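PDB 4G6V: CdiI from Burkholderia pseudomallei 1026a, which binds the tRNase toxin domain of CdiA as its immunity protein in contact-dependent growth inhibition, probably protecting the cell that makes it. Local coordinates for residues F6-I11 and F45-I50. Sequence-based numbering, arbitrary orientation.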
ATOM      1  N   PHE B   6      -1.664   5.166  -4.581  1.00 22.86           N
ATOM      2  CA  PHE B   6      -2.788   5.979  -4.169  1.00 22.42           C
ATOM      3  C   PHE B   6      -3.058   6.990  -5.266  1.00 27.76           C
ATOM      4  O   PHE B   6      -2.206   7.803  -5.576  1.00 33.43           O
ATOM      5  CB  PHE B   6      -2.460   6.711  -2.882  1.00 20.38           C
ATOM      6  CG  PHE B   6      -2.709   5.906  -1.670  1.00 26.26           C
ATOM      7  CD1 PHE B   6      -3.589   6.341  -0.698  1.00 30.36           C
ATOM      8  CD2 PHE B   6      -2.094   4.680  -1.506  1.00 25.13           C
ATOM      9  CE1 PHE B   6      -3.838   5.556   0.436  1.00 30.87           C
ATOM     10  CE2 PHE B   6      -2.332   3.894  -0.369  1.00 25.36           C
ATOM     11  CZ  PHE B   6      -3.206   4.334   0.592  1.00 23.79           C
ATOM     12  N   CYS B   7      -4.239   6.944  -5.857  1.00 24.80           N
ATOM     13  CA  CYS B   7      -4.521   7.744  -7.033  1.00 20.91           C
ATOM     14  C   CYS B   7      -5.651   8.663  -6.720  1.00 18.81           C
ATOM     15  O   CYS B   7      -6.752   8.218  -6.468  1.00 29.17           O
ATOM     16  CB  CYS B   7      -4.925   6.841  -8.197  1.00 20.30           C
ATOM     17  SG  CYS B   7      -3.638   5.653  -8.665  1.00 28.53           S
ATOM     18  N   TYR B   8      -5.372   9.948  -6.716  1.00 19.33           N
ATOM     19  CA  TYR B   8      -6.403  10.968  -6.561  1.00 23.93           C
ATOM     20  C   TYR B   8      -6.779  11.613  -7.896  1.00 30.09           C
ATOM     21  O   TYR B   8      -5.906  11.908  -8.734  1.00 24.88           O
ATOM     22  CB  TYR B   8      -5.931  12.053  -5.602  1.00 26.60           C
ATOM     23  CG  TYR B   8      -5.345  11.515  -4.329  1.00 28.20           C
ATOM     24  CD1 TYR B   8      -6.013  11.664  -3.133  1.00 22.62           C
ATOM     25  CD2 TYR B   8      -4.114  10.846  -4.327  1.00 27.85           C
ATOM     26  CE1 TYR B   8      -5.480  11.176  -1.955  1.00 32.14           C
ATOM     27  CE2 TYR B   8      -3.565  10.365  -3.155  1.00 24.41           C
ATOM     28  CZ  TYR B   8      -4.256  10.532  -1.970  1.00 33.66           C
ATOM     29  OH  TYR B   8      -3.734  10.054  -0.792  1.00 30.64           O
ATOM     30  N   LEU B   9      -8.081  11.840  -8.076  1.00 30.50           N
ATOM     31  CA  LEU B   9      -8.603  12.416  -9.308  1.00 26.81           C
ATOM     32  C   LEU B   9      -9.404  13.680  -9.057  1.00 34.73           C
ATOM     33  O   LEU B   9     -10.081  13.818  -8.040  1.00 38.80           O
ATOM     34  CB  LEU B   9      -9.479  11.408 -10.052  1.00 32.93           C
ATOM     35  CG  LEU B   9      -8.836  10.140 -10.614  1.00 36.57           C
ATOM     36  CD1 LEU B   9      -9.905   9.231 -11.173  1.00 38.30           C
ATOM     37  CD2 LEU B   9      -7.800  10.464 -11.683  1.00 30.24           C
ATOM     38  N   SER B  10      -9.338  14.604 -10.004  1.00 39.50           N
ATOM     39  CA  SER B  10     -10.097  15.832  -9.902  1.00 31.58           C
ATOM     40  C   SER B  10     -11.540  15.582 -10.359  1.00 32.94           C
ATOM     41  O   SER B  10     -12.447  16.287  -9.937  1.00 35.21           O
ATOM     42  CB  SER B  10      -9.438  16.931 -10.722  1.00 25.87           C
ATOM     43  OG  SER B  10      -9.609  16.681 -12.104  1.00 40.02           O
ATOM     44  N   ILE B  11     -11.748  14.559 -11.193  1.00 31.61           N
ATOM     45  CA  ILE B  11     -13.090  14.217 -11.697  1.00 26.90           C
ATOM     46  C   ILE B  11     -13.930  13.418 -10.690  1.00 31.12           C
ATOM     47  O   ILE B  11     -13.413  12.883  -9.717  1.00 36.79           O
ATOM     48  CB  ILE B  11     -13.036  13.467 -13.056  1.00 21.73           C
ATOM     49  CG1 ILE B  11     -12.266  12.159 -12.932  1.00 31.53           C
ATOM     50  CG2 ILE B  11     -12.346  14.315 -14.089  1.00 28.90           C
ATOM     51  CD1 ILE B  11     -12.310  11.313 -14.175  1.00 32.72           C
ATOM     52  N   PHE B  45     -12.616  13.826   3.496  1.00 35.61           N
ATOM     53  CA  PHE B  45     -11.844  15.003   3.887  1.00 38.30           C
ATOM     54  C   PHE B  45     -10.342  14.724   3.994  1.00 40.08           C
ATOM     55  O   PHE B  45      -9.532  15.575   3.662  1.00 32.12           O
ATOM     56  CB  PHE B  45     -12.357  15.604   5.208  1.00 28.83           C
ATOM     57  CG  PHE B  45     -11.474  16.686   5.751  1.00 46.26           C
ATOM     58  CD1 PHE B  45     -11.673  18.012   5.395  1.00 56.78           C
ATOM     59  CD2 PHE B  45     -10.409  16.376   6.581  1.00 45.82           C
ATOM     60  CE1 PHE B  45     -10.830  19.014   5.874  1.00 62.51           C
ATOM     61  CE2 PHE B  45      -9.568  17.364   7.064  1.00 47.99           C
ATOM     62  CZ  PHE B  45      -9.776  18.683   6.711  1.00 58.49           C
ATOM     63  N   SER B  46      -9.990  13.533   4.476  1.00 38.50           N
ATOM     64  CA  SER B  46      -8.599  13.163   4.705  1.00 37.24           C
ATOM     65  C   SER B  46      -7.854  13.035   3.399  1.00 35.65           C
ATOM     66  O   SER B  46      -6.778  13.596   3.265  1.00 40.30           O
ATOM     67  CB  SER B  46      -8.492  11.851   5.487  1.00 32.28           C
ATOM     68  OG  SER B  46      -8.572  12.079   6.886  1.00 32.33           O
ATOM     69  N   LEU B  47      -8.421  12.310   2.437  1.00 31.66           N
ATOM     70  CA  LEU B  47      -7.789  12.181   1.123  1.00 30.95           C
ATOM     71  C   LEU B  47      -7.681  13.532   0.396  1.00 36.04           C
ATOM     72  O   LEU B  47      -6.682  13.810  -0.267  1.00 30.53           O
ATOM     73  CB  LEU B  47      -8.529  11.165   0.254  1.00 31.69           C
ATOM     74  CG  LEU B  47      -8.576   9.738   0.797  1.00 29.15           C
ATOM     75  CD1 LEU B  47      -9.688   8.941   0.116  1.00 24.55           C
ATOM     76  CD2 LEU B  47      -7.224   9.047   0.643  1.00 22.54           C
ATOM     77  N   LYS B  48      -8.714  14.366   0.526  1.00 36.07           N
ATOM     78  CA  LYS B  48      -8.719  15.695  -0.074  1.00 35.02           C
ATOM     79  C   LYS B  48      -7.609  16.570   0.495  1.00 40.57           C
ATOM     80  O   LYS B  48      -7.041  17.408  -0.215  1.00 33.20           O
ATOM     81  CB  LYS B  48     -10.066  16.399   0.132  1.00 38.31           C
ATOM     82  CG  LYS B  48     -11.199  15.859  -0.723  1.00 50.78           C
ATOM     83  CD  LYS B  48     -12.455  16.694  -0.552  1.00 49.15           C
ATOM     84  CE  LYS B  48     -13.618  16.128  -1.335  1.00 44.74           C
ATOM     85  NZ  LYS B  48     -14.744  17.104  -1.375  1.00 56.52           N
ATOM     86  N   GLU B  49      -7.326  16.382   1.778  1.00 34.08           N
ATOM     87  CA  GLU B  49      -6.294  17.143   2.448  1.00 40.93           C
ATOM     88  C   GLU B  49      -4.911  16.805   1.874  1.00 43.70           C
ATOM     89  O   GLU B  49      -4.138  17.703   1.517  1.00 40.31           O
ATOM     90  CB  GLU B  49      -6.343  16.871   3.947  1.00 41.98           C
ATOM     91  CG  GLU B  49      -5.492  17.810   4.780  1.00 57.32           C
ATOM     92  CD  GLU B  49      -5.546  17.466   6.252  1.00 71.63           C
ATOM     93  OE1 GLU B  49      -5.984  16.337   6.579  1.00 63.75           O
ATOM     94  OE2 GLU B  49      -5.160  18.328   7.075  1.00 71.17           O
ATOM     95  N   ILE B  50      -4.623  15.509   1.779  1.00 35.36           N
ATOM     96  CA  ILE B  50      -3.357  15.020   1.234  1.00 32.10           C
ATOM     97  C   ILE B  50      -3.188  15.386  -0.239  1.00 32.39           C
ATOM     98  O   ILE B  50      -2.127  15.855  -0.630  1.00 39.24           O
ATOM     99  CB  ILE B  50      -3.206  13.483   1.408  1.00 33.97           C
ATOM    100  CG1 ILE B  50      -3.179  13.087   2.890  1.00 30.38           C
ATOM    101  CG2 ILE B  50      -1.948  12.978   0.728  1.00 28.46           C
ATOM    102  CD1 ILE B  50      -3.037  11.590   3.111  1.00 29.38           C
TER
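Tyr8, on a central strand of the antiparallel sheet, reaches across to helix 45-53 and brings one flank of its ring, at CE1, and its hydroxyl to Leu47 and Ile50. Its CG lies anti to the carbonyl carbon (chi1 -48°), which sends the ring out from strand 4-9 to the helix while the backbones stay apart, with CA of Tyr8 and CA of Leu47 7.9 Å from each other. The tight part lies at ring atom CE1 of Tyr8, 3.8 Å from CB of Leu47 and equally close to CD2 of the same leucine. The two side chains meet at roughly a right angle, and CA of Leu47 stands at the ring edge, in its plane. The carbonyl O of Leu47 approaches Tyr8 CE1 obliquely, at 3.4 Å. Farther along, Tyr8 OH touches the methyl CG2 of Ile50 at 3.7 Å. Phe61 of strand 60-66 stacks edge-to-face with Tyr8 and also touches Leu47, tying strand and helix to the same core. Contact thins out around the helix: Lys48 and Glu49 point away from the strand, and Phe45 is exposed. Leu47 and Ile50 also pack on Asn120 and Asn113 of the toxin chain. With about 172 Å² buried, leucine carbons against the ring and an isoleucine methyl at the hydroxyl, the contact between the two segments is van der Waals in kind, so apolar burial probably does most of the holding where the helix also meets the toxin.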